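PDB 4LYP: Exo-beta-1,4-mannosidase from Rhizomucor miehei, which hydrolyses beta-1,4-linked mannosides from non-reducing ends as a glycoside hydrolase family 5 beta-mannosidase and also carries out transglycosylation. Local coordinates for residues Q240-P243 with A244-E248; D306-P309 with H310-E313; L441-Q444 with K445-K449. All blocks are in the same frame, centred on the assembly; numbering follows the deposited sequence.

Contact 1: Q240-P243 with A244-E248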
loop_
_atom_site.group_PDB
_atom_site.type_symbol
_atom_site.label_atom_id
_atom_site.label_comp_id
_atom_site.label_asym_id
_atom_site.label_seq_id
_atom_site.Cartn_x
_atom_site.Cartn_y
_atom_site.Cartn_z
ATOM N N GLN A 240 14.399 -0.314 -0.221
ATOM C CA GLN A 240 15.233 -1.510 -0.182
ATOM C C GLN A 240 16.551 -1.226 0.542
ATOM O O GLN A 240 17.481 -0.653 -0.012
ATOM C CB GLN A 240 15.477 -2.043 -1.594
ATOM C CG GLN A 240 14.199 -2.417 -2.363
ATOM C CD GLN A 240 13.486 -3.575 -1.703
ATOM O OE1 GLN A 240 14.012 -4.702 -1.655
ATOM N NE2 GLN A 240 12.313 -3.341 -1.114
ATOM N N GLU A 241 16.619 -1.635 1.814
ATOM C CA GLU A 241 17.850 -1.435 2.637
ATOM C C GLU A 241 18.333 0.015 2.549
ATOM O O GLU A 241 19.545 0.234 2.330
ATOM C CB GLU A 241 18.903 -2.471 2.216
ATOM C CG GLU A 241 18.365 -3.868 2.532
ATOM C CD GLU A 241 19.475 -4.813 2.922
ATOM O OE1 GLU A 241 20.053 -4.797 4.092
ATOM O OE2 GLU A 241 19.855 -5.523 2.051
ATOM N N ALA A 242 17.471 0.978 2.703
ATOM C CA ALA A 242 17.841 2.384 2.681
ATOM C C ALA A 242 18.548 2.720 4.007
ATOM O O ALA A 242 18.269 2.123 5.060
ATOM C CB ALA A 242 16.604 3.204 2.524
ATOM N N PRO A 243 19.442 3.733 4.005
ATOM C CA PRO A 243 20.179 4.014 5.235
ATOM C C PRO A 243 19.309 4.656 6.272
ATOM O O PRO A 243 18.353 5.443 5.976
ATOM C CB PRO A 243 21.277 4.943 4.777
ATOM C CG PRO A 243 20.788 5.484 3.497
ATOM C CD PRO A 243 19.874 4.516 2.868
ATOM N N ALA A 244 19.636 4.389 7.545
ATOM C CA ALA A 244 18.933 4.986 8.676
ATOM C C ALA A 244 18.841 6.510 8.530
ATOM O O ALA A 244 17.834 7.152 8.855
ATOM C CB ALA A 244 19.596 4.630 10.014
ATOM N N SER A 245 19.943 7.128 8.082
ATOM C CA SER A 245 19.959 8.606 7.993
ATOM C C SER A 245 18.914 9.124 7.010
ATOM O O SER A 245 18.382 10.214 7.186
ATOM C CB SER A 245 21.356 9.062 7.533
ATOM O OG SER A 245 21.737 8.415 6.292
ATOM N N TRP A 246 18.605 8.340 5.956
ATOM C CA TRP A 246 17.579 8.769 4.987
ATOM C C TRP A 246 16.193 8.673 5.632
ATOM O O TRP A 246 15.396 9.608 5.518
ATOM C CB TRP A 246 17.694 7.951 3.730
ATOM C CG TRP A 246 16.657 8.223 2.702
ATOM C CD1 TRP A 246 16.657 9.241 1.807
ATOM C CD2 TRP A 246 15.434 7.439 2.455
ATOM N NE1 TRP A 246 15.537 9.171 0.986
ATOM C CE2 TRP A 246 14.773 8.078 1.343
ATOM C CE3 TRP A 246 14.859 6.312 3.051
ATOM C CZ2 TRP A 246 13.586 7.600 0.823
ATOM C CZ3 TRP A 246 13.688 5.800 2.468
ATOM C CH2 TRP A 246 13.041 6.469 1.395
ATOM N N PHE A 247 15.915 7.573 6.353
ATOM C CA PHE A 247 14.672 7.497 7.069
ATOM C C PHE A 247 14.552 8.635 8.045
ATOM O O PHE A 247 13.444 9.218 8.182
ATOM C CB PHE A 247 14.543 6.180 7.822
ATOM C CG PHE A 247 14.262 5.009 6.930
ATOM C CD1 PHE A 247 12.974 4.800 6.365
ATOM C CD2 PHE A 247 15.281 4.066 6.611
ATOM C CE1 PHE A 247 12.715 3.719 5.563
ATOM C CE2 PHE A 247 14.983 2.973 5.790
ATOM C CZ PHE A 247 13.698 2.801 5.276
ATOM N N GLU A 248 15.609 8.963 8.787
ATOM C CA GLU A 248 15.523 10.057 9.771
ATOM C C GLU A 248 15.186 11.369 9.080
ATOM O O GLU A 248 14.311 12.145 9.469
ATOM C CB GLU A 248 16.877 10.175 10.511
ATOM C CG GLU A 248 16.915 11.302 11.532
ATOM C CD GLU A 248 15.986 10.957 12.620
ATOM O OE1 GLU A 248 15.951 9.801 13.113
ATOM O OE2 GLU A 248 15.315 11.877 13.027
#

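Contact 2: D306-P309 with H310-E313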
loop_
_atom_site.group_PDB
_atom_site.type_symbol
_atom_site.label_atom_id
_atom_site.label_comp_id
_atom_site.label_asym_id
_atom_site.label_seq_id
_atom_site.Cartn_x
_atom_site.Cartn_y
_atom_site.Cartn_z
ATOM N N ASP A 306 -0.001 -29.134 -2.806
ATOM C CA ASP A 306 0.349 -29.449 -1.432
ATOM C C ASP A 306 1.105 -28.318 -0.761
ATOM O O ASP A 306 1.657 -28.496 0.342
ATOM C CB ASP A 306 1.210 -30.724 -1.370
ATOM C CG ASP A 306 0.494 -31.908 -1.967
ATOM O OD1 ASP A 306 -0.746 -32.043 -1.730
ATOM O OD2 ASP A 306 1.155 -32.690 -2.685
ATOM N N GLY A 307 1.189 -27.142 -1.398
ATOM C CA GLY A 307 2.064 -26.068 -0.892
ATOM C C GLY A 307 1.479 -25.204 0.205
ATOM O O GLY A 307 2.206 -24.350 0.738
ATOM N N LEU A 308 0.206 -25.368 0.586
ATOM C CA LEU A 308 -0.374 -24.376 1.473
ATOM C C LEU A 308 0.108 -24.456 2.927
ATOM O O LEU A 308 0.366 -23.428 3.555
ATOM C CB LEU A 308 -1.895 -24.360 1.412
ATOM C CG LEU A 308 -2.615 -23.214 2.120
ATOM C CD1 LEU A 308 -2.172 -21.873 1.550
ATOM C CD2 LEU A 308 -4.118 -23.454 2.066
ATOM N N PRO A 309 0.241 -25.646 3.529
ATOM C CA PRO A 309 0.649 -25.691 4.947
ATOM C C PRO A 309 1.970 -24.916 5.201
ATOM O O PRO A 309 2.053 -24.158 6.190
ATOM C CB PRO A 309 0.854 -27.211 5.236
ATOM C CG PRO A 309 -0.286 -27.792 4.366
ATOM C CD PRO A 309 -0.189 -26.984 3.060
ATOM N N HIS A 310 2.977 -25.055 4.322
ATOM C CA HIS A 310 4.214 -24.328 4.564
ATOM C C HIS A 310 3.977 -22.808 4.480
ATOM O O HIS A 310 4.592 -22.072 5.246
ATOM C CB HIS A 310 5.243 -24.766 3.520
ATOM C CG HIS A 310 6.585 -24.086 3.645
ATOM N ND1 HIS A 310 7.275 -24.047 4.829
ATOM C CD2 HIS A 310 7.348 -23.427 2.734
ATOM C CE1 HIS A 310 8.482 -23.473 4.610
ATOM N NE2 HIS A 310 8.522 -23.086 3.377
ATOM N N ALA A 311 3.100 -22.326 3.564
ATOM C CA ALA A 311 2.809 -20.896 3.539
ATOM C C ALA A 311 2.088 -20.450 4.804
ATOM O O ALA A 311 2.388 -19.364 5.353
ATOM C CB ALA A 311 1.943 -20.578 2.313
ATOM N N ASN A 312 1.115 -21.252 5.313
ATOM C CA ASN A 312 0.428 -20.891 6.544
ATOM C C ASN A 312 1.413 -20.834 7.708
ATOM O O ASN A 312 1.343 -19.922 8.534
ATOM C CB ASN A 312 -0.695 -21.896 6.906
ATOM C CG ASN A 312 -1.874 -21.827 5.983
ATOM O OD1 ASN A 312 -2.242 -20.732 5.530
ATOM N ND2 ASN A 312 -2.544 -22.949 5.778
ATOM N N GLU A 313 2.352 -21.785 7.775
ATOM C CA GLU A 313 3.304 -21.750 8.897
ATOM C C GLU A 313 4.233 -20.556 8.768
ATOM O O GLU A 313 4.569 -19.906 9.785
ATOM C CB GLU A 313 4.110 -23.020 8.819
ATOM C CG GLU A 313 3.225 -24.235 9.162
ATOM C CD GLU A 313 3.846 -25.545 8.832
ATOM O OE1 GLU A 313 5.014 -25.619 8.470
ATOM O OE2 GLU A 313 3.137 -26.552 9.039
HETATM O O HOH W 1 3.269 -27.219 2.371
#

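Contact 3: L441-Q444 with K445-K449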
loop_
_atom_site.group_PDB
_atom_site.type_symbol
_atom_site.label_atom_id
_atom_site.label_comp_id
_atom_site.label_asym_id
_atom_site.label_seq_id
_atom_site.Cartn_x
_atom_site.Cartn_y
_atom_site.Cartn_z
ATOM N N LEU A 441 -13.340 -5.258 14.684
ATOM C CA LEU A 441 -14.118 -4.182 15.332
ATOM C C LEU A 441 -14.642 -4.611 16.707
ATOM O O LEU A 441 -14.613 -3.772 17.653
ATOM C CB LEU A 441 -15.278 -3.742 14.429
ATOM C CG LEU A 441 -16.153 -2.622 14.971
ATOM C CD1 LEU A 441 -15.320 -1.403 15.303
ATOM C CD2 LEU A 441 -17.246 -2.339 13.917
ATOM N N LYS A 442 -15.074 -5.858 16.857
ATOM C CA LYS A 442 -15.467 -6.329 18.153
ATOM C C LYS A 442 -14.318 -6.217 19.179
ATOM O O LYS A 442 -14.506 -5.792 20.309
ATOM C CB LYS A 442 -15.990 -7.766 18.059
ATOM C CG LYS A 442 -16.472 -8.331 19.388
ATOM C CD LYS A 442 -16.984 -9.753 19.222
ATOM C CE LYS A 442 -17.598 -10.332 20.499
ATOM N NZ LYS A 442 -19.111 -10.386 20.427
ATOM N N VAL A 443 -13.121 -6.569 18.767
ATOM C CA VAL A 443 -11.944 -6.434 19.607
ATOM C C VAL A 443 -11.738 -4.984 19.968
ATOM O O VAL A 443 -11.472 -4.618 21.126
ATOM C CB VAL A 443 -10.672 -7.079 19.008
ATOM C CG1 VAL A 443 -9.462 -6.720 19.819
ATOM C CG2 VAL A 443 -10.832 -8.594 18.903
ATOM N N GLN A 444 -11.828 -4.104 18.968
ATOM C CA GLN A 444 -11.621 -2.660 19.227
ATOM C C GLN A 444 -12.598 -2.180 20.349
ATOM O O GLN A 444 -12.189 -1.449 21.247
ATOM C CB GLN A 444 -11.852 -1.808 17.980
ATOM C CG GLN A 444 -11.536 -0.343 18.208
ATOM C CD GLN A 444 -11.948 0.487 17.018
ATOM O OE1 GLN A 444 -11.388 0.369 15.904
ATOM N NE2 GLN A 444 -13.009 1.240 17.199
ATOM N N LYS A 445 -13.860 -2.599 20.256
ATOM C CA LYS A 445 -14.843 -2.249 21.277
ATOM C C LYS A 445 -14.488 -2.810 22.637
ATOM O O LYS A 445 -14.532 -2.074 23.603
ATOM C CB LYS A 445 -16.231 -2.637 20.803
ATOM C CG LYS A 445 -16.710 -1.816 19.593
ATOM C CD LYS A 445 -18.101 -2.223 19.078
ATOM C CE LYS A 445 -18.478 -1.469 17.764
ATOM N NZ LYS A 445 -19.630 -1.989 16.919
ATOM N N GLU A 446 -14.059 -4.061 22.710
ATOM C CA GLU A 446 -13.620 -4.612 24.016
ATOM C C GLU A 446 -12.497 -3.780 24.584
ATOM O O GLU A 446 -12.469 -3.474 25.805
ATOM C CB GLU A 446 -13.145 -6.045 23.859
ATOM C CG GLU A 446 -14.175 -7.065 23.523
ATOM C CD GLU A 446 -15.358 -7.093 24.430
ATOM O OE1 GLU A 446 -15.174 -6.829 25.648
ATOM O OE2 GLU A 446 -16.499 -7.358 23.845
ATOM N N LEU A 447 -11.516 -3.386 23.755
ATOM C CA LEU A 447 -10.381 -2.592 24.201
ATOM C C LEU A 447 -10.767 -1.204 24.594
ATOM O O LEU A 447 -9.955 -0.520 25.250
ATOM C CB LEU A 447 -9.289 -2.582 23.099
ATOM C CG LEU A 447 -8.701 -3.910 22.723
ATOM C CD1 LEU A 447 -7.716 -3.723 21.550
ATOM C CD2 LEU A 447 -7.981 -4.559 23.930
ATOM N N SER A 448 -11.972 -0.757 24.225
ATOM C CA SER A 448 -12.378 0.592 24.542
ATOM C C SER A 448 -13.005 0.733 25.940
ATOM O O SER A 448 -13.211 1.861 26.359
ATOM C CB SER A 448 -13.444 1.030 23.502
ATOM O OG SER A 448 -12.918 1.009 22.177
ATOM N N LYS A 449 -13.380 -0.380 26.552
ATOM C CA LYS A 449 -14.070 -0.349 27.824
ATOM C C LYS A 449 -13.166 0.157 28.914
ATOM O O LYS A 449 -11.961 -0.125 28.907
ATOM C CB LYS A 449 -14.619 -1.752 28.149
ATOM C CG LYS A 449 -15.668 -2.400 27.249
ATOM C CD LYS A 449 -15.749 -3.914 27.597
ATOM C CE LYS A 449 -14.299 -4.467 27.946
ATOM N NZ LYS A 449 -13.447 -5.724 27.583
ATOM O OXT LYS A 449 -13.701 0.794 29.820
HETATM O O HOH W 2 -17.158 -5.961 21.486
HETATM O O HOH W 3 -14.217 1.878 19.818
#

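Contact 1: Q240-P243 with A244-E248
Trp246 sends its indole back toward Ala242 because CG stands anti to the backbone N (chi1 176°), whereas Phe247, with CG beside its own N (chi1 -74°), reaches the same methyl from the next position along the helix. Ala242 CB therefore sits against two rings at once: it lies 3.6 Å from Trp246 CE3, at an oblique approach, and 3.7 Å from Phe247 CE2. The carbonyl of Ala242 meets the second ring differently, with its O near the ring plane at the edge, 3.5 Å from Phe247 CE2. Trp246 CE3 in turn lies over the centre of one face of Phe247.

Pro243 touches Trp246 more lightly, Pro243 CG lying 4.0 Å from Trp246 CB. Pro243 O receives two helix amides: Phe247 N, 3.3 Å away and in the carbonyl plane, and Trp246 N at 2.9 Å, which comes from above that plane along a more bent N-H path of 131°. Beyond the turn, Tyr192 of helix 181-193 touches Ala242, Pro243 and Trp246, and Trp246 NE1 donates to Asn202 OD1.

Pro243 occupies the N-cap of helix 244-257, and the whole is a helix start packed by aromatics, following strand 230-234 in the TIM barrel; Glu238, which lines a guanidine site, lies just upstream.

Contact 2: D306-P309 with H310-E313
In the first turn of helix 308-329, which lies between strands 288-292 and 333-338 along the TIM-barrel chain, Asn312 packs on the Leu308 side chain, whereas the Glu313 chain lies against the backbone carbonyl of Pro309. Leu308 CG is 3.7 Å from Asn312 ND2, the two side chains running across each other at a slant. With its CG anti to the backbone N (chi1 -170°), Leu308 turns its branches along the helix to the amide. Asn312 ND2 donates to Glu366 of helix 362-380, whose His363 also touches Leu308.

Two helical bonds tie the turn together. Asn312 N reaches Leu308 O at 2.9 Å, almost in line with the C=O bond (172°), and Glu313 N meets Pro309 O, also at 2.9 Å, somewhat less straight (161°). Glu313 CG comes to 3.2 Å from that same Pro309 O, its chain extended beyond.

A water bridges the start of the turn: it accepts from His310 N at 2.9 Å and donates to Asp306 O, also at 2.9 Å. Pro309 has no N-H to give, which costs no helical bond here, since amides in the first turn of a helix have no helical carbonyl one turn earlier to bond to. The water thus supplies an acceptor to an early helix amide and links it to the loop before the helix, while the Asn312 bond to Glu366 ties the helix to its neighbour.

Contact 3: L441-Q444 with K445-K449
Gln444 O takes the hydroxyl of Ser448 at 2.7 Å, the shortest bond of this turn, with Ser448 OG above the carbonyl plane by 37°. The torsion of Ser448, with OG beside its own N (chi1 -61°), folds the hydroxyl back on the helix to make it. While giving its proton to Gln444 O, Ser448 OG accepts from a water 2.8 Å away, and that water itself accepts from Gln444 NE2. The other end of that amide, OE1, accepts from Leu56 N of strand 53-61.

Further back, the ordinary helical bonds persist: Lys445 N to Leu441 O, Glu446 N to Lys442 O and Leu447 N to Val443 O. A second water donates to both Lys442 O and Glu446 OE2, 2.8 Å from the latter. Glu446, bent at chi2, offers OE1 by its anti lone pair to Lys449 NZ at 2.8 Å, a salt bridge from the C-terminal residue itself.

The apolar side is carried by Val443 and Leu447, which lie alongside each other, Val443 CG1 to Leu447 CD1 3.9 Å, and point the same way. Leu441 is crossed instead by the long aliphatic chain of Lys445, whose CE is 3.8 Å from Leu441 CG.

Val443 also touches Leu56 and helix 362-380, and Leu447 contacts a bound guanidine. This is the C-terminal end of helix 429-448, the last helix of the TIM barrel, laid against strand 53-61 and contributing Leu447 to a guanidine pocket that Pro54, Tyr55 and Leu56 also line.

Overall arrangement
The three contacts are all local turns at helix ends, placed far apart round one TIM barrel. Contacts 1 and 2 lie at helix starts, contact 3 at the end of the last helix. The centres of contacts 1 and 2 are about 33 Å apart. Those of contacts 1 and 3 are about 36 Å apart, and those of contacts 2 and 3 about 31 Å; no pair touches. Contact 1 follows Glu238 closely in sequence, and Glu238 with Trp153, Trp293, Asn296 and Glu416 surrounds one guanidine; this is probably the active-site region. Contact 3 borders the other guanidine pocket through Leu447. Helix 362-380 is a shared neighbour, touching contact 2 through Glu366 and contact 3 through Val376.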